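Local structure of alpha-fucosidase (2EAB) at residues E446-L451 with W510-V515; D777-Q782 with D807-G812. The protein probably hydrolyses alpha-1,2-fucosidic linkages, releasing L-fucose, this chain being the catalytic portion of a much longer bifidobacterial protein. All coordinates share one frame; numbering follows the deposited sequence.

Interaction 1 (E446-L451 with W510-V515); sequences EYVEGL and WILQNV. With EDO (1,2-ethanediol), chain H.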
ATOM      1  N   GLU A 446     -10.124  -1.231  -8.740  1.00  6.36           N
ATOM      2  CA  GLU A 446     -11.514  -0.813  -8.605  1.00  6.84           C
ATOM      3  C   GLU A 446     -11.653   0.556  -7.929  1.00  6.06           C
ATOM      4  O   GLU A 446     -12.504   1.354  -8.310  1.00  5.99           O
ATOM      5  CB  GLU A 446     -12.342  -1.863  -7.866  1.00  6.80           C
ATOM      6  CG  GLU A 446     -13.832  -1.521  -7.885  1.00  8.89           C
ATOM      7  CD  GLU A 446     -14.718  -2.479  -7.117  1.00  9.41           C
ATOM      8  OE1 GLU A 446     -14.284  -3.602  -6.796  1.00 11.92           O
ATOM      9  OE2 GLU A 446     -15.873  -2.095  -6.831  1.00 12.14           O
ATOM     10  N   TYR A 447     -10.798   0.832  -6.950  1.00  5.65           N
ATOM     11  CA  TYR A 447     -10.816   2.122  -6.259  1.00  5.88           C
ATOM     12  C   TYR A 447     -10.483   3.270  -7.211  1.00  5.48           C
ATOM     13  O   TYR A 447     -11.126   4.318  -7.182  1.00  5.61           O
ATOM     14  CB  TYR A 447      -9.834   2.107  -5.088  1.00  5.86           C
ATOM     15  CG  TYR A 447      -9.901   3.357  -4.242  1.00  5.78           C
ATOM     16  CD1 TYR A 447     -10.912   3.521  -3.297  1.00  5.52           C
ATOM     17  CD2 TYR A 447      -8.965   4.378  -4.400  1.00  5.98           C
ATOM     18  CE1 TYR A 447     -10.991   4.666  -2.522  1.00  5.39           C
ATOM     19  CE2 TYR A 447      -9.040   5.534  -3.634  1.00  5.79           C
ATOM     20  CZ  TYR A 447     -10.050   5.668  -2.694  1.00  5.50           C
ATOM     21  OH  TYR A 447     -10.113   6.825  -1.946  1.00  6.19           O
ATOM     22  N   VAL A 448      -9.472   3.066  -8.049  1.00  5.65           N
ATOM     23  CA  VAL A 448      -9.053   4.106  -8.979  1.00  5.62           C
ATOM     24  C   VAL A 448     -10.130   4.288 -10.055  1.00  5.85           C
ATOM     25  O   VAL A 448     -10.473   5.415 -10.402  1.00  6.02           O
ATOM     26  CB  VAL A 448      -7.647   3.817  -9.551  1.00  5.73           C
ATOM     27  CG1 VAL A 448      -7.268   4.856 -10.603  1.00  6.55           C
ATOM     28  CG2 VAL A 448      -6.620   3.825  -8.418  1.00  6.24           C
ATOM     29  N   GLU A 449     -10.705   3.184 -10.540  1.00  5.88           N
ATOM     30  CA  GLU A 449     -11.889   3.275 -11.407  1.00  6.06           C
ATOM     31  C   GLU A 449     -13.000   4.056 -10.706  1.00  5.87           C
ATOM     32  O   GLU A 449     -13.697   4.857 -11.332  1.00  6.16           O
ATOM     33  CB  GLU A 449     -12.380   1.890 -11.832  1.00  5.98           C
ATOM     34  CG  GLU A 449     -11.418   1.198 -12.783  1.00  6.47           C
ATOM     35  CD  GLU A 449     -11.744  -0.261 -13.048  1.00  6.98           C
ATOM     36  OE1 GLU A 449     -12.270  -0.951 -12.149  1.00  8.86           O
ATOM     37  OE2 GLU A 449     -11.424  -0.736 -14.163  1.00  8.77           O
ATOM     38  N   GLY A 450     -13.125   3.840  -9.398  1.00  6.07           N
ATOM     39  CA  GLY A 450     -14.106   4.531  -8.567  1.00  6.28           C
ATOM     40  C   GLY A 450     -13.883   6.028  -8.431  1.00  6.21           C
ATOM     41  O   GLY A 450     -14.800   6.761  -8.061  1.00  6.70           O
ATOM     42  N   LEU A 451     -12.670   6.493  -8.723  1.00  6.26           N
ATOM     43  CA  LEU A 451     -12.381   7.922  -8.700  1.00  6.28           C
ATOM     44  C   LEU A 451     -12.857   8.647  -9.950  1.00  5.76           C
ATOM     45  O   LEU A 451     -12.918   9.874  -9.962  1.00  5.82           O
ATOM     46  CB  LEU A 451     -10.886   8.179  -8.502  1.00  6.77           C
ATOM     47  CG  LEU A 451     -10.264   7.675  -7.197  1.00  7.57           C
ATOM     48  CD1 LEU A 451      -8.763   7.910  -7.206  1.00  9.27           C
ATOM     49  CD2 LEU A 451     -10.901   8.330  -5.975  1.00  9.91           C
ATOM     50  N   TRP A 510       0.212   9.253 -10.427  1.00  5.85           N
ATOM     51  CA  TRP A 510       1.021   8.377  -9.591  1.00  5.58           C
ATOM     52  C   TRP A 510       0.323   7.052  -9.260  1.00  5.76           C
ATOM     53  O   TRP A 510       0.897   5.983  -9.475  1.00  5.77           O
ATOM     54  CB  TRP A 510       1.447   9.094  -8.319  1.00  5.88           C
ATOM     55  CG  TRP A 510       2.575   8.431  -7.582  1.00  5.53           C
ATOM     56  CD1 TRP A 510       3.177   7.231  -7.865  1.00  5.78           C
ATOM     57  CD2 TRP A 510       3.217   8.937  -6.420  1.00  5.92           C
ATOM     58  NE1 TRP A 510       4.167   6.974  -6.951  1.00  6.04           N
ATOM     59  CE2 TRP A 510       4.205   8.002  -6.044  1.00  5.81           C
ATOM     60  CE3 TRP A 510       3.050  10.098  -5.652  1.00  5.99           C
ATOM     61  CZ2 TRP A 510       5.038   8.201  -4.938  1.00  6.81           C
ATOM     62  CZ3 TRP A 510       3.876  10.301  -4.561  1.00  6.26           C
ATOM     63  CH2 TRP A 510       4.852   9.353  -4.207  1.00  6.18           C
ATOM     64  N   ILE A 511      -0.902   7.108  -8.741  1.00  5.58           N
ATOM     65  CA  ILE A 511      -1.600   5.866  -8.414  1.00  5.54           C
ATOM     66  C   ILE A 511      -1.860   5.024  -9.670  1.00  5.41           C
ATOM     67  O   ILE A 511      -1.913   3.800  -9.590  1.00  5.27           O
ATOM     68  CB  ILE A 511      -2.896   6.114  -7.592  1.00  5.66           C
ATOM     69  CG1 ILE A 511      -3.283   4.867  -6.787  1.00  5.83           C
ATOM     70  CG2 ILE A 511      -4.045   6.591  -8.479  1.00  5.97           C
ATOM     71  CD1 ILE A 511      -2.301   4.518  -5.670  1.00  6.37           C
ATOM     72  N   LEU A 512      -1.994   5.676 -10.823  1.00  5.80           N
ATOM     73  CA  LEU A 512      -2.087   4.939 -12.082  1.00  6.00           C
ATOM     74  C   LEU A 512      -0.855   4.095 -12.385  1.00  5.86           C
ATOM     75  O   LEU A 512      -0.955   3.102 -13.119  1.00  6.30           O
ATOM     76  CB  LEU A 512      -2.427   5.858 -13.249  1.00  5.95           C
ATOM     77  CG  LEU A 512      -3.883   6.342 -13.265  1.00  6.35           C
ATOM     78  CD1 LEU A 512      -4.047   7.479 -14.262  1.00  7.28           C
ATOM     79  CD2 LEU A 512      -4.871   5.222 -13.556  1.00  6.93           C
ATOM     80  N   GLN A 513       0.301   4.472 -11.842  1.00  5.93           N
ATOM     81  CA  GLN A 513       1.470   3.600 -11.970  1.00  5.98           C
ATOM     82  C   GLN A 513       1.222   2.250 -11.313  1.00  5.84           C
ATOM     83  O   GLN A 513       1.497   1.207 -11.909  1.00  5.79           O
ATOM     84  CB  GLN A 513       2.721   4.227 -11.373  1.00  6.34           C
ATOM     85  CG  GLN A 513       3.282   5.384 -12.167  1.00  6.89           C
ATOM     86  CD  GLN A 513       4.673   5.780 -11.719  1.00  7.27           C
ATOM     87  OE1 GLN A 513       5.526   4.927 -11.496  1.00  7.42           O
ATOM     88  NE2 GLN A 513       4.916   7.082 -11.614  1.00  7.23           N
ATOM     89  N   ASN A 514       0.707   2.269 -10.082  1.00  5.40           N
ATOM     90  CA  ASN A 514       0.404   1.022  -9.380  1.00  5.78           C
ATOM     91  C   ASN A 514      -0.600   0.183 -10.159  1.00  5.98           C
ATOM     92  O   ASN A 514      -0.501  -1.042 -10.205  1.00  6.13           O
ATOM     93  CB  ASN A 514      -0.173   1.294  -7.986  1.00  6.09           C
ATOM     94  CG  ASN A 514       0.812   1.946  -7.042  1.00  6.09           C
ATOM     95  OD1 ASN A 514       1.401   1.283  -6.180  1.00  7.95           O
ATOM     96  ND2 ASN A 514       0.968   3.247  -7.167  1.00  4.75           N
ATOM     97  N   VAL A 515      -1.562   0.863 -10.774  1.00  5.88           N
ATOM     98  CA  VAL A 515      -2.590   0.204 -11.571  1.00  6.45           C
ATOM     99  C   VAL A 515      -1.977  -0.438 -12.819  1.00  6.30           C
ATOM    100  O   VAL A 515      -2.229  -1.613 -13.097  1.00  6.48           O
ATOM    101  CB  VAL A 515      -3.747   1.175 -11.930  1.00  6.44           C
ATOM    102  CG1 VAL A 515      -4.723   0.525 -12.892  1.00  7.45           C
ATOM    103  CG2 VAL A 515      -4.476   1.616 -10.671  1.00  6.90           C
TER
HETATM  104  C1  EDO H4810     -17.718   4.979  -7.691  1.00 41.88           C
HETATM  105  O1  EDO H4810     -17.385   5.958  -8.694  1.00 37.75           O
HETATM  106  C2  EDO H4810     -18.492   3.742  -8.285  1.00 42.08           C
HETATM  107  O2  EDO H4810     -19.568   4.253  -9.059  1.00 37.35           O

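Interaction 2 (D777-Q782 with D807-G812); sequences DEMLLQ and DAWAGG. With EDO (1,2-ethanediol), chain G.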
ATOM      1  N   ASP A 777      12.436  -6.854  -1.844  1.00  6.74           N
ATOM      2  CA  ASP A 777      12.256  -7.365  -3.201  1.00  7.06           C
ATOM      3  C   ASP A 777      13.191  -6.667  -4.180  1.00  6.76           C
ATOM      4  O   ASP A 777      13.856  -7.334  -4.968  1.00  6.80           O
ATOM      5  CB  ASP A 777      10.810  -7.210  -3.679  1.00  6.97           C
ATOM      6  CG  ASP A 777       9.873  -8.252  -3.090  1.00  7.11           C
ATOM      7  OD1 ASP A 777      10.327  -9.096  -2.297  1.00  7.24           O
ATOM      8  OD2 ASP A 777       8.663  -8.225  -3.425  1.00  8.10           O
ATOM      9  N   GLU A 778      13.261  -5.335  -4.106  1.00  6.69           N
ATOM     10  CA  GLU A 778      14.076  -4.562  -5.041  1.00  6.86           C
ATOM     11  C   GLU A 778      15.573  -4.802  -4.855  1.00  6.92           C
ATOM     12  O   GLU A 778      16.336  -4.655  -5.803  1.00  6.70           O
ATOM     13  CB  GLU A 778      13.754  -3.063  -4.967  1.00  6.92           C
ATOM     14  CG  GLU A 778      12.309  -2.694  -5.328  1.00  6.72           C
ATOM     15  CD  GLU A 778      11.943  -2.919  -6.793  1.00  6.91           C
ATOM     16  OE1 GLU A 778      12.668  -2.441  -7.694  1.00  6.76           O
ATOM     17  OE2 GLU A 778      10.893  -3.554  -7.040  1.00  8.15           O
ATOM     18  N   MET A 779      15.999  -5.187  -3.654  1.00  7.01           N
ATOM     19  CA  MET A 779      17.399  -5.572  -3.456  1.00  8.00           C
ATOM     20  C   MET A 779      17.746  -6.860  -4.190  1.00  7.31           C
ATOM     21  O   MET A 779      18.852  -7.008  -4.717  1.00  7.42           O
ATOM     22  CB  MET A 779      17.727  -5.714  -1.973  1.00  7.76           C
ATOM     23  CG  MET A 779      17.942  -4.382  -1.277  1.00  8.97           C
ATOM     24  SD  MET A 779      18.726  -4.544   0.328  1.00 11.91           S
ATOM     25  CE  MET A 779      17.232  -4.842   1.238  1.00 11.74           C
ATOM     26  N   LEU A 780      16.789  -7.782  -4.224  1.00  7.12           N
ATOM     27  CA  LEU A 780      17.026  -9.118  -4.761  1.00  7.57           C
ATOM     28  C   LEU A 780      16.640  -9.265  -6.226  1.00  6.96           C
ATOM     29  O   LEU A 780      17.153 -10.156  -6.915  1.00  7.18           O
ATOM     30  CB  LEU A 780      16.305 -10.168  -3.916  1.00  8.04           C
ATOM     31  CG  LEU A 780      16.614 -10.130  -2.416  1.00  8.47           C
ATOM     32  CD1 LEU A 780      15.796 -11.186  -1.699  1.00 10.28           C
ATOM     33  CD2 LEU A 780      18.104 -10.316  -2.136  1.00  9.41           C
ATOM     34  N   LEU A 781      15.756  -8.389  -6.700  1.00  6.78           N
ATOM     35  CA  LEU A 781      15.217  -8.475  -8.052  1.00  6.50           C
ATOM     36  C   LEU A 781      14.716  -7.115  -8.498  1.00  6.17           C
ATOM     37  O   LEU A 781      13.916  -6.489  -7.799  1.00  6.39           O
ATOM     38  CB  LEU A 781      14.060  -9.482  -8.100  1.00  6.71           C
ATOM     39  CG  LEU A 781      13.265  -9.539  -9.408  1.00  7.19           C
ATOM     40  CD1 LEU A 781      14.119 -10.073 -10.555  1.00  7.99           C
ATOM     41  CD2 LEU A 781      12.018 -10.379  -9.244  1.00  7.77           C
ATOM     42  N   GLN A 782      15.179  -6.655  -9.654  1.00  6.02           N
ATOM     43  CA  GLN A 782      14.582  -5.490 -10.296  1.00  6.16           C
ATOM     44  C   GLN A 782      14.166  -5.875 -11.701  1.00  6.14           C
ATOM     45  O   GLN A 782      14.749  -6.786 -12.299  1.00  6.53           O
ATOM     46  CB  GLN A 782      15.544  -4.298 -10.289  1.00  6.32           C
ATOM     47  CG  GLN A 782      15.599  -3.623  -8.921  1.00  6.18           C
ATOM     48  CD  GLN A 782      16.779  -2.690  -8.724  1.00  6.30           C
ATOM     49  OE1 GLN A 782      17.240  -2.037  -9.662  1.00  6.43           O
ATOM     50  NE2 GLN A 782      17.265  -2.612  -7.488  1.00  6.79           N
ATOM     51  N   ASP A 807      26.241  -6.729   1.389  1.00 11.22           N
ATOM     52  CA  ASP A 807      27.359  -7.562   1.834  1.00 12.23           C
ATOM     53  C   ASP A 807      27.004  -8.328   3.114  1.00 12.33           C
ATOM     54  O   ASP A 807      27.566  -9.394   3.378  1.00 12.95           O
ATOM     55  CB  ASP A 807      28.624  -6.721   2.049  1.00 12.74           C
ATOM     56  CG  ASP A 807      29.162  -6.112   0.760  1.00 13.77           C
ATOM     57  OD1 ASP A 807      28.775  -6.552  -0.344  1.00 15.17           O
ATOM     58  OD2 ASP A 807      29.988  -5.179   0.854  1.00 15.35           O
ATOM     59  N   ALA A 808      26.062  -7.789   3.891  1.00 12.38           N
ATOM     60  CA  ALA A 808      25.576  -8.430   5.115  1.00 12.42           C
ATOM     61  C   ALA A 808      24.904  -9.783   4.853  1.00 12.17           C
ATOM     62  O   ALA A 808      24.836 -10.631   5.748  1.00 12.76           O
ATOM     63  CB  ALA A 808      24.619  -7.501   5.855  1.00 12.83           C
ATOM     64  N   TRP A 809      24.399  -9.975   3.635  1.00 11.64           N
ATOM     65  CA  TRP A 809      23.760 -11.228   3.250  1.00 11.30           C
ATOM     66  C   TRP A 809      24.655 -11.963   2.250  1.00 11.25           C
ATOM     67  O   TRP A 809      24.379 -11.987   1.050  1.00 11.31           O
ATOM     68  CB  TRP A 809      22.370 -10.981   2.648  1.00 11.00           C
ATOM     69  CG  TRP A 809      21.400 -10.213   3.519  1.00 10.70           C
ATOM     70  CD1 TRP A 809      21.478  -9.994   4.870  1.00 10.83           C
ATOM     71  CD2 TRP A 809      20.179  -9.609   3.088  1.00 10.43           C
ATOM     72  NE1 TRP A 809      20.388  -9.267   5.299  1.00 10.67           N
ATOM     73  CE2 TRP A 809      19.575  -9.020   4.223  1.00 10.24           C
ATOM     74  CE3 TRP A 809      19.533  -9.509   1.849  1.00 10.54           C
ATOM     75  CZ2 TRP A 809      18.357  -8.333   4.152  1.00 10.59           C
ATOM     76  CZ3 TRP A 809      18.327  -8.824   1.779  1.00 10.74           C
ATOM     77  CH2 TRP A 809      17.751  -8.247   2.926  1.00 10.88           C
ATOM     78  N   ALA A 810      25.732 -12.562   2.759  1.00 11.67           N
ATOM     79  CA  ALA A 810      26.750 -13.194   1.914  1.00 11.63           C
ATOM     80  C   ALA A 810      26.211 -14.386   1.128  1.00 11.45           C
ATOM     81  O   ALA A 810      26.620 -14.638  -0.006  1.00 11.29           O
ATOM     82  CB  ALA A 810      27.951 -13.613   2.756  1.00 12.20           C
ATOM     83  N   GLY A 811      25.290 -15.116   1.746  1.00 11.18           N
ATOM     84  CA  GLY A 811      24.668 -16.274   1.126  1.00 11.15           C
ATOM     85  C   GLY A 811      23.195 -16.331   1.462  1.00 10.86           C
ATOM     86  O   GLY A 811      22.754 -15.798   2.479  1.00 11.18           O
ATOM     87  N   GLY A 812      22.428 -16.981   0.601  1.00 10.41           N
ATOM     88  CA  GLY A 812      21.003 -17.108   0.833  1.00 10.30           C
ATOM     89  C   GLY A 812      20.270 -17.601  -0.387  1.00  9.96           C
ATOM     90  O   GLY A 812      20.879 -17.932  -1.411  1.00  9.56           O
TER
HETATM   91  C1  EDO G4807       8.733  -0.792  -7.952  1.00 42.74           C
HETATM   92  O1  EDO G4807       9.734  -1.642  -8.704  1.00 37.02           O
HETATM   93  C2  EDO G4807       7.649  -1.793  -7.390  1.00 43.60           C
HETATM   94  O2  EDO G4807       7.084  -2.495  -8.525  1.00 37.12           O

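Interaction 1 (E446-L451 with W510-V515)
V448 faces I511, L512 and V515 where helix 442-450 meets helix 507-520, the short segments running closer to antiparallel than parallel at 142° with their axes 10.5 Å apart. Both helices belong to the glycoside hydrolase family 95 catalytic domain, whose clan has the (alpha/alpha)6 barrel architecture, and the contact is a buried helix-helix packing in that largely helical part. The backbones stay well separated, the nearest CA atoms, those of V448 and L512, lying 7.7 Å apart, and no hydrogen bond crosses between the segments. Aliphatic side-chain carbons, mostly methyls, make the contact. One valine supplies every touch from its own side, fitting against a triangle of residues on the facing helix that spans just over one turn. With CG1 anti to the backbone N (chi1 176°) and CG2 anti to the carbonyl carbon, the two branches of V448 are shared out among different partners. CG2 meets both I511 and V515: it lies 3.8 Å from I511 CG2 and 3.9 Å from I511 CG1, touching both branches of the isoleucine at once, the two side chains lying alongside each other and pointing opposite ways. One turn beyond I511 on helix 507-520, V515 CG2 reaches V448 CG2 at 3.8 Å. The other branch, CG1, takes the leucine alone, 3.8 Å from L512 CD2. Although the CB of L512 is not aimed at helix 442-450, its CD2 methyl still arrives at the valine. Helix 525-546 extends this apolar layer, with L534 against L512 and V531 against V515, while R530 of that helix makes a salt bridge with E449. At G450, a 1,2-ethanediol, probably from the crystallisation liquor, donates through O1 to the backbone O at 2.8 Å.

Interaction 2 (D777-Q782 with D807-G812)
W809 brings the six-membered ring of its indole against M779, a Met-aromatic contact, and also meets L780; a loop of the C-terminal part thus packs on the last turn of helix 767-780. M779 SD stands 5.1 Å from the centroid of that ring, 37° off the ring normal, and a bend at chi3 (-85°) turns the terminal methyl so that CE reaches W809 CH2 at 3.8 Å. This approach is oblique, whereas L780 CD2 comes in at the edge of the indole, near its plane, 4.2 Å from W809 CZ3. M779 and L780 both run roughly perpendicular to the tryptophan side chain. Elsewhere the indole is held by E372, which bonds to NE1, and by the ring of Y742. E778 makes a salt bridge with R734 through OE1, while its OE2 accepts a hydrogen bond from O1 of a 1,2-ethanediol at 2.8 Å. An alanine here would lack the carboxylate, which would probably leave R734 without its charge mate and the diol less firmly held. The backbone of E778 also takes part: Q782 NE2 donates to E778 O at 2.8 Å, from 36° above the carbonyl plane.

In the fold
Both interactions are buried and apolar across their segments, and neither is crossed by a hydrogen bond. Interaction 1 lies nearer the centre of the chain, about 12 Å from it against about 22 Å for interaction 2, and the contact centres are about 30 Å apart. They share no secondary-structure elements. In 446-451 with 510-515, two helices of the catalytic domain meet through aliphatic branches alone; in 777-782 with 807-812, a helix end meets a loop, and a methionine thioether and a leucine meet an indole. The latter thereby ties the last turn of helix 767-780 to the loop that leads into strand 812-819 of the beta-rich C-terminal part.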